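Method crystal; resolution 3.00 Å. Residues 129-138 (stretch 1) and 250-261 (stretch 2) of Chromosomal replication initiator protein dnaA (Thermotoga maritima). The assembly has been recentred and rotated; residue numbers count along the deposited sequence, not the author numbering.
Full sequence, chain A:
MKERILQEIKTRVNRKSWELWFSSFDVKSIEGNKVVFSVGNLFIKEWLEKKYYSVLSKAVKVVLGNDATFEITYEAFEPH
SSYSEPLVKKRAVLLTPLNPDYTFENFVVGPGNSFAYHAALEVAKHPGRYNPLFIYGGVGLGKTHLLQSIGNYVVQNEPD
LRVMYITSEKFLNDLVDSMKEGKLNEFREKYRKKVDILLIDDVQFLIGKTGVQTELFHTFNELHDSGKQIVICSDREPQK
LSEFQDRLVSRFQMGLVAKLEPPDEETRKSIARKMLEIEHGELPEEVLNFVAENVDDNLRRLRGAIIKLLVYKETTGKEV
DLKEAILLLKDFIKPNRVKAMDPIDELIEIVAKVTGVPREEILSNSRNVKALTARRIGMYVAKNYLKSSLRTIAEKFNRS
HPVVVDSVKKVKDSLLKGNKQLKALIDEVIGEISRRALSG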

ATOM      1  N   ARG A 129      -1.197  -7.028  18.877  1.00 65.18           N
ATOM      2  CA  ARG A 129       0.039  -7.600  19.407  1.00 63.89           C
ATOM      3  C   ARG A 129       1.296  -6.807  19.057  1.00 63.47           C
ATOM      4  O   ARG A 129       2.299  -6.897  19.760  1.00 64.58           O
ATOM      5  CB  ARG A 129       0.199  -9.046  18.934  1.00 56.33           C
ATOM      6  CG  ARG A 129       1.562  -9.632  19.209  1.00 56.07           C
ATOM      7  CD  ARG A 129       1.545 -11.125  19.007  1.00 59.51           C
ATOM      8  NE  ARG A 129       0.558 -11.749  19.882  1.00 63.02           N
ATOM      9  CZ  ARG A 129       0.161 -13.012  19.792  1.00 63.35           C
ATOM     10  NH1 ARG A 129       0.664 -13.810  18.860  1.00 64.53           N
ATOM     11  NH2 ARG A 129      -0.749 -13.472  20.633  1.00 64.38           N
ATOM     12  N   TYR A 130       1.257  -6.041  17.974  1.00 54.54           N
ATOM     13  CA  TYR A 130       2.419  -5.251  17.602  1.00 55.19           C
ATOM     14  C   TYR A 130       1.962  -3.897  17.084  1.00 56.55           C
ATOM     15  O   TYR A 130       1.782  -3.718  15.878  1.00 58.49           O
ATOM     16  CB  TYR A 130       3.244  -5.965  16.526  1.00 53.87           C
ATOM     17  CG  TYR A 130       3.576  -7.413  16.833  1.00 54.88           C
ATOM     18  CD1 TYR A 130       3.003  -8.456  16.091  1.00 55.36           C
ATOM     19  CD2 TYR A 130       4.456  -7.747  17.855  1.00 52.99           C
ATOM     20  CE1 TYR A 130       3.303  -9.794  16.362  1.00 54.40           C
ATOM     21  CE2 TYR A 130       4.763  -9.087  18.133  1.00 53.88           C
ATOM     22  CZ  TYR A 130       4.186 -10.106  17.386  1.00 53.98           C
ATOM     23  OH  TYR A 130       4.486 -11.427  17.660  1.00 52.04           O
ATOM     24  N   ASN A 131       1.780  -2.943  17.994  1.00 51.63           N
ATOM     25  CA  ASN A 131       1.325  -1.613  17.615  1.00 51.70           C
ATOM     26  C   ASN A 131       2.397  -0.548  17.716  1.00 51.72           C
ATOM     27  O   ASN A 131       2.940  -0.302  18.784  1.00 53.64           O
ATOM     28  CB  ASN A 131       0.150  -1.205  18.484  1.00 63.86           C
ATOM     29  CG  ASN A 131      -1.040  -0.781  17.669  1.00 66.49           C
ATOM     30  OD1 ASN A 131      -0.894  -0.162  16.610  1.00 66.55           O
ATOM     31  ND2 ASN A 131      -2.230  -1.100  18.156  1.00 66.49           N
ATOM     32  N   PRO A 132       2.692   0.133  16.609  1.00 52.93           N
ATOM     33  CA  PRO A 132       2.070  -0.058  15.304  1.00 52.91           C
ATOM     34  C   PRO A 132       3.025  -0.727  14.314  1.00 53.52           C
ATOM     35  O   PRO A 132       4.153  -1.088  14.642  1.00 53.45           O
ATOM     36  CB  PRO A 132       1.785   1.366  14.886  1.00 56.92           C
ATOM     37  CG  PRO A 132       3.108   2.033  15.262  1.00 56.16           C
ATOM     38  CD  PRO A 132       3.453   1.398  16.630  1.00 56.90           C
ATOM     39  N   LEU A 133       2.558  -0.871  13.086  1.00 66.83           N
ATOM     40  CA  LEU A 133       3.366  -1.441  12.024  1.00 65.89           C
ATOM     41  C   LEU A 133       3.654  -0.264  11.105  1.00 64.86           C
ATOM     42  O   LEU A 133       2.743   0.488  10.747  1.00 63.85           O
ATOM     43  CB  LEU A 133       2.577  -2.524  11.274  1.00 59.49           C
ATOM     44  CG  LEU A 133       3.139  -3.080   9.961  1.00 56.88           C
ATOM     45  CD1 LEU A 133       4.594  -3.497  10.100  1.00 53.80           C
ATOM     46  CD2 LEU A 133       2.263  -4.239   9.544  1.00 56.49           C
ATOM     47  N   PHE A 134       4.917  -0.091  10.744  1.00 58.01           N
ATOM     48  CA  PHE A 134       5.292   1.002   9.869  1.00 56.63           C
ATOM     49  C   PHE A 134       6.047   0.445   8.693  1.00 56.30           C
ATOM     50  O   PHE A 134       7.235   0.184   8.790  1.00 56.94           O
ATOM     51  CB  PHE A 134       6.172   2.011  10.605  1.00 50.53           C
ATOM     52  CG  PHE A 134       6.515   3.221   9.787  1.00 50.85           C
ATOM     53  CD1 PHE A 134       7.545   3.181   8.854  1.00 50.34           C
ATOM     54  CD2 PHE A 134       5.789   4.398   9.931  1.00 52.15           C
ATOM     55  CE1 PHE A 134       7.851   4.300   8.072  1.00 51.41           C
ATOM     56  CE2 PHE A 134       6.083   5.524   9.156  1.00 53.37           C
ATOM     57  CZ  PHE A 134       7.120   5.474   8.222  1.00 52.35           C
ATOM     58  N   ILE A 135       5.347   0.264   7.581  1.00 51.29           N
ATOM     59  CA  ILE A 135       5.954  -0.257   6.373  1.00 50.60           C
ATOM     60  C   ILE A 135       6.432   0.899   5.504  1.00 49.43           C
ATOM     61  O   ILE A 135       5.759   1.915   5.396  1.00 50.66           O
ATOM     62  CB  ILE A 135       4.937  -1.098   5.581  1.00 53.58           C
ATOM     63  CG1 ILE A 135       4.401  -2.229   6.461  1.00 53.25           C
ATOM     64  CG2 ILE A 135       5.590  -1.656   4.328  1.00 54.41           C
ATOM     65  CD1 ILE A 135       3.418  -3.135   5.761  1.00 53.11           C
ATOM     66  N   TYR A 136       7.589   0.752   4.880  1.00 51.36           N
ATOM     67  CA  TYR A 136       8.096   1.821   4.033  1.00 50.49           C
ATOM     68  C   TYR A 136       8.920   1.269   2.870  1.00 49.85           C
ATOM     69  O   TYR A 136       9.534   0.204   2.982  1.00 49.96           O
ATOM     70  CB  TYR A 136       8.942   2.797   4.872  1.00 47.79           C
ATOM     71  CG  TYR A 136      10.376   2.360   5.155  1.00 48.42           C
ATOM     72  CD1 TYR A 136      11.432   2.794   4.345  1.00 47.48           C
ATOM     73  CD2 TYR A 136      10.678   1.519   6.232  1.00 47.83           C
ATOM     74  CE1 TYR A 136      12.751   2.410   4.598  1.00 46.13           C
ATOM     75  CE2 TYR A 136      11.993   1.124   6.491  1.00 48.22           C
ATOM     76  CZ  TYR A 136      13.025   1.579   5.667  1.00 48.50           C
ATOM     77  OH  TYR A 136      14.332   1.212   5.916  1.00 49.57           O
ATOM     78  N   GLY A 137       8.929   2.005   1.762  1.00 39.50           N
ATOM     79  CA  GLY A 137       9.679   1.600   0.590  1.00 36.05           C
ATOM     80  C   GLY A 137       9.345   2.511  -0.571  1.00 35.60           C
ATOM     81  O   GLY A 137       8.349   3.239  -0.518  1.00 34.70           O
ATOM     82  N   GLY A 138      10.166   2.467  -1.619  1.00 33.60           N
ATOM     83  CA  GLY A 138       9.954   3.306  -2.786  1.00 32.96           C
ATOM     84  C   GLY A 138       8.599   3.123  -3.432  1.00 33.95           C
ATOM     85  O   GLY A 138       7.754   2.403  -2.924  1.00 34.12           O
ATOM     86  N   SER A 250       8.784   9.407  16.520  1.00 69.16           N
ATOM     87  CA  SER A 250       9.107   8.508  17.612  1.00 71.50           C
ATOM     88  C   SER A 250       7.966   7.493  17.796  1.00 72.21           C
ATOM     89  O   SER A 250       8.179   6.367  18.267  1.00 71.77           O
ATOM     90  CB  SER A 250       9.320   9.315  18.890  1.00 79.86           C
ATOM     91  OG  SER A 250       8.154  10.058  19.195  1.00 81.82           O
ATOM     92  N   ARG A 251       6.755   7.897  17.424  1.00 79.80           N
ATOM     93  CA  ARG A 251       5.598   7.011  17.519  1.00 81.22           C
ATOM     94  C   ARG A 251       5.690   5.948  16.416  1.00 79.81           C
ATOM     95  O   ARG A 251       5.198   4.825  16.567  1.00 79.99           O
ATOM     96  CB  ARG A 251       4.293   7.796  17.331  1.00 94.20           C
ATOM     97  CG  ARG A 251       4.086   8.959  18.284  1.00 97.95           C
ATOM     98  CD  ARG A 251       3.173   8.612  19.464  1.00 99.90           C
ATOM     99  NE  ARG A 251       3.903   8.189  20.654  1.00102.13           N
ATOM    100  CZ  ARG A 251       4.792   8.939  21.302  1.00103.44           C
ATOM    101  NH1 ARG A 251       5.074  10.167  20.879  1.00103.17           N
ATOM    102  NH2 ARG A 251       5.403   8.455  22.379  1.00104.67           N
ATOM    103  N   PHE A 252       6.319   6.315  15.305  1.00 62.99           N
ATOM    104  CA  PHE A 252       6.468   5.410  14.183  1.00 61.17           C
ATOM    105  C   PHE A 252       7.443   4.263  14.444  1.00 62.79           C
ATOM    106  O   PHE A 252       7.175   3.114  14.070  1.00 63.55           O
ATOM    107  CB  PHE A 252       6.906   6.192  12.946  1.00 58.69           C
ATOM    108  CG  PHE A 252       5.911   7.223  12.498  1.00 56.08           C
ATOM    109  CD1 PHE A 252       4.582   7.154  12.905  1.00 54.95           C
ATOM    110  CD2 PHE A 252       6.285   8.234  11.625  1.00 55.50           C
ATOM    111  CE1 PHE A 252       3.643   8.075  12.445  1.00 53.11           C
ATOM    112  CE2 PHE A 252       5.347   9.161  11.161  1.00 54.09           C
ATOM    113  CZ  PHE A 252       4.027   9.077  11.573  1.00 52.38           C
ATOM    114  N   GLN A 253       8.559   4.559  15.104  1.00 72.85           N
ATOM    115  CA  GLN A 253       9.577   3.548  15.386  1.00 73.77           C
ATOM    116  C   GLN A 253       9.295   2.621  16.574  1.00 74.08           C
ATOM    117  O   GLN A 253       9.853   1.517  16.654  1.00 73.79           O
ATOM    118  CB  GLN A 253      10.922   4.237  15.592  1.00 77.41           C
ATOM    119  CG  GLN A 253      11.310   5.115  14.430  1.00 80.44           C
ATOM    120  CD  GLN A 253      12.558   5.940  14.697  1.00 82.84           C
ATOM    121  OE1 GLN A 253      12.595   6.754  15.628  1.00 82.45           O
ATOM    122  NE2 GLN A 253      13.587   5.741  13.871  1.00 83.43           N
ATOM    123  N   MET A 254       8.425   3.062  17.480  1.00 75.70           N
ATOM    124  CA  MET A 254       8.098   2.291  18.680  1.00 76.03           C
ATOM    125  C   MET A 254       7.390   0.963  18.436  1.00 75.85           C
ATOM    126  O   MET A 254       6.766   0.411  19.343  1.00 75.74           O
ATOM    127  CB  MET A 254       7.242   3.128  19.632  1.00 75.86           C
ATOM    128  CG  MET A 254       5.786   3.242  19.211  1.00 76.23           C
ATOM    129  SD  MET A 254       4.723   3.790  20.552  1.00 75.15           S
ATOM    130  CE  MET A 254       4.705   5.511  20.225  1.00 75.86           C
ATOM    131  N   GLY A 255       7.467   0.453  17.218  1.00 93.53           N
ATOM    132  CA  GLY A 255       6.825  -0.814  16.935  1.00 92.52           C
ATOM    133  C   GLY A 255       7.496  -1.442  15.736  1.00 92.64           C
ATOM    134  O   GLY A 255       8.643  -1.088  15.401  1.00 93.69           O
ATOM    135  N   LEU A 256       6.787  -2.371  15.093  1.00 69.91           N
ATOM    136  CA  LEU A 256       7.299  -3.036  13.904  1.00 65.78           C
ATOM    137  C   LEU A 256       7.579  -2.024  12.803  1.00 63.62           C
ATOM    138  O   LEU A 256       6.750  -1.168  12.508  1.00 62.90           O
ATOM    139  CB  LEU A 256       6.299  -4.071  13.407  1.00 60.42           C
ATOM    140  CG  LEU A 256       6.360  -5.398  14.152  1.00 60.20           C
ATOM    141  CD1 LEU A 256       5.432  -6.410  13.491  1.00 59.71           C
ATOM    142  CD2 LEU A 256       7.801  -5.895  14.140  1.00 60.59           C
ATOM    143  N   VAL A 257       8.756  -2.142  12.199  1.00 60.77           N
ATOM    144  CA  VAL A 257       9.177  -1.247  11.139  1.00 59.27           C
ATOM    145  C   VAL A 257       9.792  -2.015   9.984  1.00 58.92           C
ATOM    146  O   VAL A 257      11.006  -2.133   9.916  1.00 60.89           O
ATOM    147  CB  VAL A 257      10.222  -0.275  11.660  1.00 52.21           C
ATOM    148  CG1 VAL A 257      10.670   0.664  10.557  1.00 49.54           C
ATOM    149  CG2 VAL A 257       9.649   0.481  12.832  1.00 54.64           C
ATOM    150  N   ALA A 258       8.966  -2.519   9.074  1.00 50.58           N
ATOM    151  CA  ALA A 258       9.466  -3.275   7.928  1.00 49.43           C
ATOM    152  C   ALA A 258       9.822  -2.410   6.714  1.00 49.12           C
ATOM    153  O   ALA A 258       9.339  -1.293   6.566  1.00 49.32           O
ATOM    154  CB  ALA A 258       8.449  -4.317   7.531  1.00 44.62           C
ATOM    155  N   LYS A 259      10.673  -2.942   5.842  1.00 74.24           N
ATOM    156  CA  LYS A 259      11.101  -2.240   4.627  1.00 72.91           C
ATOM    157  C   LYS A 259      10.929  -3.083   3.347  1.00 73.32           C
ATOM    158  O   LYS A 259      11.343  -4.243   3.295  1.00 74.68           O
ATOM    159  CB  LYS A 259      12.569  -1.842   4.748  1.00 45.18           C
ATOM    160  CG  LYS A 259      13.133  -1.284   3.471  1.00 43.52           C
ATOM    161  CD  LYS A 259      14.633  -1.162   3.531  1.00 44.47           C
ATOM    162  CE  LYS A 259      15.165  -0.537   2.260  1.00 44.41           C
ATOM    163  NZ  LYS A 259      16.645  -0.593   2.179  1.00 46.72           N
ATOM    164  N   LEU A 260      10.320  -2.504   2.319  1.00 47.88           N
ATOM    165  CA  LEU A 260      10.143  -3.201   1.055  1.00 45.93           C
ATOM    166  C   LEU A 260      11.269  -2.772   0.116  1.00 46.53           C
ATOM    167  O   LEU A 260      11.687  -1.624   0.142  1.00 47.28           O
ATOM    168  CB  LEU A 260       8.797  -2.836   0.433  1.00 43.07           C
ATOM    169  CG  LEU A 260       7.533  -3.413   1.077  1.00 44.40           C
ATOM    170  CD1 LEU A 260       6.313  -2.676   0.597  1.00 44.33           C
ATOM    171  CD2 LEU A 260       7.392  -4.866   0.717  1.00 46.19           C
ATOM    172  N   GLU A 261      11.789  -3.698  -0.684  1.00 54.85           N
ATOM    173  CA  GLU A 261      12.828  -3.363  -1.660  1.00 54.84           C
ATOM    174  C   GLU A 261      12.397  -3.976  -2.996  1.00 54.21           C
ATOM    175  O   GLU A 261      11.668  -4.968  -3.022  1.00 54.26           O
ATOM    176  CB  GLU A 261      14.203  -3.873  -1.215  1.00 54.29           C
ATOM    177  CG  GLU A 261      14.708  -3.213   0.081  1.00 56.95           C
ATOM    178  CD  GLU A 261      16.199  -3.473   0.385  1.00 59.06           C
ATOM    179  OE1 GLU A 261      17.076  -2.764  -0.166  1.00 58.02           O
ATOM    180  OE2 GLU A 261      16.498  -4.388   1.188  1.00 59.23           O
TER

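Three backbone hydrogen bonds hold the stretches together. Phe-134 N donates to Leu-256 O at 2.8 Å, Tyr-136 N to Ala-258 O at 3.2 Å, and Leu-260 N to Tyr-136 O at 2.9 Å, the last the straightest at 167°. Numbering rises together on both stretches, from Pro-132 beside Gly-255 to Gly-137 beside Leu-260, so the pairing is parallel. Because Tyr-136 uses both its N and its O, it bridges to Lys-259 between two partners. CA-H...O contacts lie between the paired backbones, as from Lys-259 CA to Tyr-136 O at 3.3 Å.

Glycine suits position 255: an ideal CB on Gly-255 would clash with Pro-132 O. Pro-132, preceded by a cis peptide bond, has no amide hydrogen to donate; its ring packs with CD 3.9 Å from Met-254 CG.

Beyond the backbone, aromatic and aliphatic groups pack against one another. Phe-134 CE2 reaches Phe-252 CD2 at 3.7 Å, the rings meeting obliquely, so the buried Phe-134 packs against Phe-252, near the end of the helix. Leu-256 points toward stretch 1, its CD1 3.8 Å from Tyr-130 CB, while Ile-135 CG2 meets Leu-260 CD1 at 3.9 Å. Lys-259 lays CG over the Tyr-136 ring face, 4.0 Å from the centroid; NZ of the exposed Lys-259 forms a salt bridge with Glu-261 OE1 at 3.2 Å, within stretch 2, its hydrogen bond weak.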